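Local coordinates for ESX-1 secretion-associated protein EspB (Mycobacterium marinum, PDB 7P0Z) that is secreted through the ESX-1 system of a mycobacterium and forms a seven-subunit assembly, consistent with a channel-like structure in protein transport, at residues A25-P30 with L163-D168; L60-G65 with L198-L203; R67-L72 with K194-H199. One frame throughout, in Å; residues are numbered along the deposited sequence.

Interaction 1: residues A25-P30 with L163-D168; sequences APMATP and LSLQRD
Met27 and Ala28 belong to an extended loop without regular secondary structure that passes over the C-terminal part of helix 149-166 and the residues after it, with the CA atoms of Ala28 and Ser164 6.4 Å apart and those of Met27 and Asp168 7.2 Å apart. No hydrogen bond joins the segments; the contact is van der Waals packing, mostly of side chains, and buries 234 Å². Ala28 directs its methyl at Ser164: CB comes to 3.3 Å from Ser164 OG, and so small a side chain lets the loop run close to the helix. The serine hydroxyl meanwhile turns back to the carbonyls of Asn160 and Phe161, which satisfy its polar end. Met27 reaches farther. Its chain runs extended through chi2 and then bends at chi3 (84°), bringing CE to 4.2 Å from Leu165 CD2 and 3.9 Å from the backbone O of Asp168. The long, flexible, unbranched thioether suits this place because CB, CG and CE can all run by the Asp168 carboxylate while CE also reaches leucine. Met27 CG lies 3.8 Å from Asp168 OD2, a van der Waals contact in which the two side chains cross at a slant. The same oxygen is salt-bridged to Arg171, whose other terminal nitrogen donates to the carbonyl of Ala25, so one arginine bridges Asp168 and the loop at Ala25. Met27 also touches Arg69 and Ile197. In this way the N-terminal PE part crosses the surface of the PPE part, within the elongated, all-helical PE-PPE fold of the EsxAB clan.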
# COMPACT_ATOMS: atom_id res chain seq x y z
N ALA A 25 -28.59 15.18 29.75
CA ALA A 25 -29.27 14.08 30.40
C ALA A 25 -28.35 12.86 30.41
O ALA A 25 -27.51 12.72 29.52
CB ALA A 25 -30.57 13.75 29.68
N PRO A 26 -28.45 12.00 31.40
CA PRO A 26 -27.57 10.83 31.44
C PRO A 26 -27.74 9.96 30.21
O PRO A 26 -28.84 9.77 29.71
CB PRO A 26 -28.02 10.09 32.70
CG PRO A 26 -29.37 10.58 32.96
CD PRO A 26 -29.41 11.98 32.51
N MET A 27 -26.63 9.46 29.72
CA MET A 27 -26.68 8.47 28.65
C MET A 27 -26.75 7.09 29.27
O MET A 27 -26.93 6.93 30.48
CB MET A 27 -25.49 8.64 27.73
CG MET A 27 -25.37 10.04 27.19
SD MET A 27 -23.99 10.29 26.10
CE MET A 27 -24.67 9.72 24.57
N ALA A 28 -26.62 6.07 28.44
CA ALA A 28 -26.67 4.71 28.93
C ALA A 28 -25.54 4.46 29.92
O ALA A 28 -24.48 5.06 29.84
CB ALA A 28 -26.58 3.74 27.77
N THR A 29 -25.80 3.61 30.86
CA THR A 29 -24.75 3.23 31.79
C THR A 29 -23.93 2.10 31.20
O THR A 29 -24.49 1.12 30.73
CB THR A 29 -25.34 2.78 33.11
OG1 THR A 29 -26.41 3.65 33.45
CG2 THR A 29 -24.32 2.88 34.16
N PRO A 30 -22.61 2.22 31.18
CA PRO A 30 -21.78 1.16 30.64
C PRO A 30 -21.80 -0.07 31.54
O PRO A 30 -22.11 0.04 32.73
CB PRO A 30 -20.38 1.80 30.60
CG PRO A 30 -20.44 2.85 31.62
CD PRO A 30 -21.82 3.37 31.63
N LEU A 163 -24.70 -0.15 20.95
CA LEU A 163 -25.95 0.22 20.30
C LEU A 163 -26.65 1.36 21.02
O LEU A 163 -27.20 2.26 20.39
CB LEU A 163 -26.87 -0.99 20.20
CG LEU A 163 -26.31 -2.09 19.32
CD1 LEU A 163 -27.32 -3.20 19.23
CD2 LEU A 163 -25.98 -1.56 17.95
N SER A 164 -26.64 1.34 22.34
CA SER A 164 -27.38 2.36 23.06
C SER A 164 -26.70 3.72 22.97
O SER A 164 -27.37 4.74 23.02
CB SER A 164 -27.61 1.92 24.49
OG SER A 164 -26.40 1.76 25.16
N LEU A 165 -25.38 3.75 22.83
CA LEU A 165 -24.72 5.01 22.51
C LEU A 165 -25.12 5.49 21.13
O LEU A 165 -25.43 6.67 20.94
CB LEU A 165 -23.21 4.87 22.58
CG LEU A 165 -22.51 4.79 23.92
CD1 LEU A 165 -21.01 4.75 23.66
CD2 LEU A 165 -22.88 5.95 24.78
N GLN A 166 -25.12 4.59 20.15
CA GLN A 166 -25.52 4.98 18.81
C GLN A 166 -26.95 5.51 18.76
O GLN A 166 -27.25 6.38 17.95
CB GLN A 166 -25.37 3.81 17.86
CG GLN A 166 -24.04 3.73 17.23
CD GLN A 166 -23.81 2.42 16.53
OE1 GLN A 166 -23.52 2.39 15.36
NE2 GLN A 166 -23.88 1.34 17.27
N ARG A 167 -27.82 5.02 19.61
CA ARG A 167 -29.18 5.51 19.57
C ARG A 167 -29.35 6.87 20.23
O ARG A 167 -30.45 7.41 20.21
CB ARG A 167 -30.14 4.59 20.28
CG ARG A 167 -30.29 3.28 19.70
CD ARG A 167 -31.29 2.54 20.49
NE ARG A 167 -31.36 1.19 20.01
CZ ARG A 167 -30.66 0.21 20.54
NH1 ARG A 167 -29.91 0.45 21.60
NH2 ARG A 167 -30.73 -1.01 20.05
N ASP A 168 -28.31 7.41 20.83
CA ASP A 168 -28.47 8.56 21.68
C ASP A 168 -27.78 9.80 21.14
O ASP A 168 -27.36 10.66 21.90
CB ASP A 168 -27.98 8.25 23.08
CG ASP A 168 -28.75 8.98 24.13
OD1 ASP A 168 -29.70 9.70 23.77
OD2 ASP A 168 -28.41 8.85 25.32

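Interaction 2: residues L60-G65 with L198-L203; sequences LYLQAG and LHMAKL
In the helical bundle of the PE-PPE fold, Tyr61 and Leu62 of helix 42-81 meet Met200 of helix 181-224, the two helices running antiparallel. The CA atoms of Leu62 and Met200 lie 8.1 Å apart; the Met200 side chain bridges the distance, and its terminal methyl makes the contact. Met200 points at the other helix and bends at both chi2 (-55°) and chi3 (-87°), which carries CE to 3.7 Å from Tyr61 CB and 4.0 Å from Leu62 CD2. Tyrosine thus offers its beta carbon here, while its ring leads away to pack on Pro276 and Lys278 of the C-terminal loop. Although the CA–CB bond of Leu62 does not aim at the other helix, CD2 comes near, and the leucine slides past the methionine in the opposite direction. The flexible methionine chain suits a purely apolar, buried junction, since it can fold its end against Leu62 and Tyr61 CB. The two segments bury 117 Å², and neighbours add to the packing: Leu62 also rests on Phe161 of helix 149-166, and Ala201, on another face of helix 181-224, packs against Leu165 and Asn162 of that helix. The three helices thus pack against one another, while Ala64 touches Ile174 of a third subunit.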
# COMPACT_ATOMS: atom_id res chain seq x y z
N LEU A 60 -13.67 5.39 32.29
CA LEU A 60 -13.08 6.66 32.69
C LEU A 60 -13.30 7.74 31.64
O LEU A 60 -13.70 8.87 31.95
CB LEU A 60 -11.60 6.44 32.93
CG LEU A 60 -10.85 7.61 33.53
CD1 LEU A 60 -11.16 7.67 34.99
CD2 LEU A 60 -9.40 7.40 33.29
N TYR A 61 -13.04 7.43 30.38
CA TYR A 61 -13.25 8.45 29.37
C TYR A 61 -14.72 8.79 29.19
O TYR A 61 -15.05 9.90 28.77
CB TYR A 61 -12.62 8.03 28.07
CG TYR A 61 -11.20 8.39 28.06
CD1 TYR A 61 -10.27 7.55 28.62
CD2 TYR A 61 -10.78 9.59 27.54
CE1 TYR A 61 -8.97 7.88 28.65
CE2 TYR A 61 -9.47 9.93 27.57
CZ TYR A 61 -8.57 9.07 28.11
OH TYR A 61 -7.26 9.40 28.14
N LEU A 62 -15.61 7.86 29.48
CA LEU A 62 -17.02 8.19 29.42
C LEU A 62 -17.37 9.24 30.47
O LEU A 62 -18.16 10.15 30.21
CB LEU A 62 -17.86 6.94 29.61
CG LEU A 62 -17.83 6.06 28.37
CD1 LEU A 62 -18.44 4.75 28.70
CD2 LEU A 62 -18.50 6.71 27.20
N GLN A 63 -16.78 9.13 31.65
CA GLN A 63 -16.98 10.18 32.64
C GLN A 63 -16.44 11.52 32.16
O GLN A 63 -17.04 12.58 32.41
CB GLN A 63 -16.35 9.78 33.96
CG GLN A 63 -17.21 8.83 34.69
CD GLN A 63 -16.53 8.24 35.86
OE1 GLN A 63 -15.31 8.22 35.93
NE2 GLN A 63 -17.29 7.73 36.80
N ALA A 64 -15.32 11.50 31.46
CA ALA A 64 -14.83 12.76 30.89
C ALA A 64 -15.84 13.37 29.92
O ALA A 64 -16.12 14.57 29.95
CB ALA A 64 -13.49 12.54 30.20
N GLY A 65 -16.40 12.54 29.03
CA GLY A 65 -17.39 13.05 28.10
C GLY A 65 -18.61 13.60 28.80
O GLY A 65 -19.22 14.58 28.36
N LEU A 198 -19.66 8.72 18.75
CA LEU A 198 -19.62 7.63 17.78
C LEU A 198 -18.29 6.89 17.84
O LEU A 198 -18.25 5.66 17.74
CB LEU A 198 -19.88 8.17 16.38
CG LEU A 198 -21.35 8.48 16.19
CD1 LEU A 198 -21.64 8.77 14.76
CD2 LEU A 198 -22.18 7.33 16.66
N HIS A 199 -17.20 7.61 18.02
CA HIS A 199 -15.92 6.95 18.20
C HIS A 199 -15.91 6.08 19.45
O HIS A 199 -15.34 4.99 19.45
CB HIS A 199 -14.80 7.99 18.24
CG HIS A 199 -13.43 7.40 18.17
ND1 HIS A 199 -12.70 7.08 19.29
CD2 HIS A 199 -12.68 7.02 17.11
CE1 HIS A 199 -11.55 6.55 18.93
NE2 HIS A 199 -11.52 6.51 17.61
N MET A 200 -16.53 6.55 20.52
CA MET A 200 -16.58 5.77 21.75
C MET A 200 -17.42 4.52 21.57
O MET A 200 -17.11 3.47 22.13
CB MET A 200 -17.12 6.62 22.88
CG MET A 200 -16.20 7.72 23.33
SD MET A 200 -14.57 7.13 23.79
CE MET A 200 -14.87 6.73 25.50
N ALA A 201 -18.50 4.63 20.82
CA ALA A 201 -19.31 3.45 20.52
C ALA A 201 -18.51 2.45 19.72
O ALA A 201 -18.60 1.24 19.94
CB ALA A 201 -20.57 3.86 19.78
N LYS A 202 -17.72 2.94 18.77
CA LYS A 202 -16.88 2.06 17.98
C LYS A 202 -15.86 1.35 18.86
O LYS A 202 -15.57 0.17 18.66
CB LYS A 202 -16.21 2.88 16.91
CG LYS A 202 -15.51 2.12 15.88
CD LYS A 202 -14.96 3.07 14.88
CE LYS A 202 -16.05 3.64 14.00
NZ LYS A 202 -16.61 2.65 13.04
N LEU A 203 -15.31 2.05 19.84
CA LEU A 203 -14.38 1.41 20.77
C LEU A 203 -15.08 0.36 21.62
O LEU A 203 -14.52 -0.70 21.89
CB LEU A 203 -13.74 2.46 21.65
CG LEU A 203 -12.76 3.37 20.93
CD1 LEU A 203 -12.14 4.35 21.91
CD2 LEU A 203 -11.72 2.58 20.21

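Interaction 3: residues R67-L72 with K194-H199; sequences RERQRL and KEWILH
Arg69 reaches from helix 42-81 toward Ile197 and Trp196 of helix 181-224, and its NH1 is the atom that arrives. Its chi1 of -74° sets CG beside the backbone N, and a bend at chi3 (-58°) turns the guanidinium across the isoleucine, the two side chains meeting at about a right angle. NH1 comes to 3.8 Å from Ile197 CD1, the far end of the longer isoleucine branch. Toward Trp196 it lies 4.4 Å from CZ3, near the plane of the indole and at its edge, while CZ3 in turn sits at the edge of the guanidinium. This is an edge-to-edge approach, so no cation-pi stack forms, and no hydrogen bond crosses between the segments. Trp196 chi1 is -176°, which swings the ring out toward helix 42-81; its NE1 donates to the carbonyl of Pro277, giving the buried indole a polar partner. These are the PE helix 42-81 and the antiparallel PPE helix 181-224 of the EsxAB-clan helical bundle, and arginine suits the wide gap between them (nearest CA pair Arg69 and Lys194, 10.5 Å) because its long chain bridges it. On the same helix Arg67 grips Glu68 side-on, NE at 3.1 Å and NH2 at 3.3 Å from the one oxygen OE1, which lies in the guanidinium plane. Glu68 OE2 accepts from the backbone N of Ala282, which fastens the C-terminal loop here. Arg67 NH1 is salt-bridged to Glu187 of a third subunit, and Lys194 NZ meets Glu195 OE2 at 2.7 Å from above the carboxylate plane.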
# COMPACT_ATOMS: atom_id res chain seq x y z
N ARG A 67 -18.59 15.16 31.65
CA ARG A 67 -18.27 16.52 32.04
C ARG A 67 -18.35 17.48 30.86
O ARG A 67 -18.83 18.62 31.00
CB ARG A 67 -16.89 16.61 32.68
CG ARG A 67 -16.52 18.05 32.97
CD ARG A 67 -15.11 18.20 33.36
NE ARG A 67 -14.28 18.47 32.20
CZ ARG A 67 -13.04 18.90 32.29
NH1 ARG A 67 -12.51 19.11 33.48
NH2 ARG A 67 -12.33 19.12 31.21
N GLU A 68 -17.87 17.06 29.70
CA GLU A 68 -17.95 17.95 28.55
C GLU A 68 -19.40 18.29 28.22
O GLU A 68 -19.70 19.41 27.81
CB GLU A 68 -17.25 17.36 27.34
CG GLU A 68 -15.75 17.34 27.47
CD GLU A 68 -15.18 18.66 27.98
OE1 GLU A 68 -14.84 18.74 29.17
OE2 GLU A 68 -15.08 19.61 27.19
N ARG A 69 -20.30 17.34 28.39
CA ARG A 69 -21.69 17.64 28.09
C ARG A 69 -22.29 18.59 29.12
O ARG A 69 -23.11 19.44 28.76
CB ARG A 69 -22.49 16.35 27.97
CG ARG A 69 -22.18 15.64 26.69
CD ARG A 69 -23.13 14.52 26.45
NE ARG A 69 -23.12 13.57 27.54
CZ ARG A 69 -22.23 12.60 27.67
NH1 ARG A 69 -21.26 12.48 26.79
NH2 ARG A 69 -22.30 11.78 28.69
N GLN A 70 -21.89 18.49 30.38
CA GLN A 70 -22.36 19.51 31.32
C GLN A 70 -21.88 20.89 30.92
O GLN A 70 -22.64 21.86 31.02
CB GLN A 70 -21.89 19.24 32.73
CG GLN A 70 -22.59 18.19 33.44
CD GLN A 70 -22.24 18.26 34.89
OE1 GLN A 70 -21.48 19.13 35.31
NE2 GLN A 70 -22.78 17.35 35.68
N ARG A 71 -20.63 21.01 30.52
CA ARG A 71 -20.14 22.32 30.14
C ARG A 71 -20.85 22.84 28.91
O ARG A 71 -21.15 24.03 28.81
CB ARG A 71 -18.64 22.28 29.92
CG ARG A 71 -17.91 22.09 31.19
CD ARG A 71 -16.46 21.99 30.97
NE ARG A 71 -15.79 21.81 32.23
CZ ARG A 71 -14.49 21.98 32.39
NH1 ARG A 71 -13.74 22.30 31.36
NH2 ARG A 71 -13.96 21.80 33.58
N LEU A 72 -21.15 21.96 27.96
CA LEU A 72 -21.90 22.39 26.79
C LEU A 72 -23.29 22.87 27.16
O LEU A 72 -23.78 23.87 26.62
CB LEU A 72 -21.96 21.25 25.79
CG LEU A 72 -22.89 21.38 24.60
CD1 LEU A 72 -22.32 22.32 23.58
CD2 LEU A 72 -23.10 20.03 23.98
N LYS A 194 -20.92 14.67 19.13
CA LYS A 194 -21.50 13.54 18.44
C LYS A 194 -20.42 12.66 17.84
O LYS A 194 -20.48 11.43 17.92
CB LYS A 194 -22.45 14.05 17.37
CG LYS A 194 -23.35 13.05 16.70
CD LYS A 194 -22.66 12.42 15.55
CE LYS A 194 -22.29 13.47 14.57
NZ LYS A 194 -21.64 12.87 13.39
N GLU A 195 -19.42 13.28 17.21
CA GLU A 195 -18.33 12.50 16.63
C GLU A 195 -17.59 11.72 17.69
O GLU A 195 -17.25 10.55 17.49
CB GLU A 195 -17.37 13.42 15.91
CG GLU A 195 -17.94 13.94 14.67
CD GLU A 195 -18.06 12.87 13.63
OE1 GLU A 195 -17.20 11.97 13.60
OE2 GLU A 195 -19.02 12.92 12.85
N TRP A 196 -17.33 12.35 18.82
CA TRP A 196 -16.64 11.65 19.89
C TRP A 196 -17.47 10.49 20.41
O TRP A 196 -16.94 9.42 20.72
CB TRP A 196 -16.30 12.61 21.00
CG TRP A 196 -15.53 11.99 22.06
CD1 TRP A 196 -14.21 11.71 22.05
CD2 TRP A 196 -16.03 11.53 23.30
NE1 TRP A 196 -13.84 11.11 23.21
CE2 TRP A 196 -14.94 10.98 24.00
CE3 TRP A 196 -17.29 11.52 23.89
CZ2 TRP A 196 -15.08 10.45 25.27
CZ3 TRP A 196 -17.42 10.99 25.14
CH2 TRP A 196 -16.32 10.45 25.82
N ILE A 197 -18.78 10.68 20.54
CA ILE A 197 -19.64 9.61 21.01
C ILE A 197 -19.63 8.44 20.04
O ILE A 197 -19.62 7.28 20.45
CB ILE A 197 -21.06 10.15 21.25
CG1 ILE A 197 -21.08 11.03 22.49
CG2 ILE A 197 -22.06 9.03 21.40
CD1 ILE A 197 -20.97 10.27 23.75
N LEU A 198 -19.66 8.72 18.75
CA LEU A 198 -19.62 7.63 17.78
C LEU A 198 -18.29 6.89 17.84
O LEU A 198 -18.25 5.66 17.74
CB LEU A 198 -19.88 8.17 16.38
CG LEU A 198 -21.35 8.48 16.19
CD1 LEU A 198 -21.64 8.77 14.76
CD2 LEU A 198 -22.18 7.33 16.66
N HIS A 199 -17.20 7.61 18.02
CA HIS A 199 -15.92 6.95 18.20
C HIS A 199 -15.91 6.08 19.45
O HIS A 199 -15.34 4.99 19.45
CB HIS A 199 -14.80 7.99 18.24
CG HIS A 199 -13.43 7.40 18.17
ND1 HIS A 199 -12.70 7.08 19.29
CD2 HIS A 199 -12.68 7.02 17.11
CE1 HIS A 199 -11.55 6.55 18.93
NE2 HIS A 199 -11.52 6.51 17.61

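How the interactions relate
Interaction 1 lies at the surface and interactions 2 and 3 are buried; centres are about 10 Å apart between 1 and 2, 12 Å between 1 and 3, and 8 Å between 2 and 3. Interactions 2 and 3 both join helices 42-81 and 181-224, and their segments overlap at Leu198 and His199. Trp196 fills the step between them: its CZ3 lies 3.6 Å from Gly65 CA, where glycine, having no side chain, lets the ring come this close. Met27 ties interaction 1 to interaction 3, its SD being 3.3 Å from Arg69 CZ and 3.8 Å from Ile197 CD1. Leu165 CD1, 3.8 Å from Ala201 N, joins interactions 1 and 2. All three also touch a second subunit.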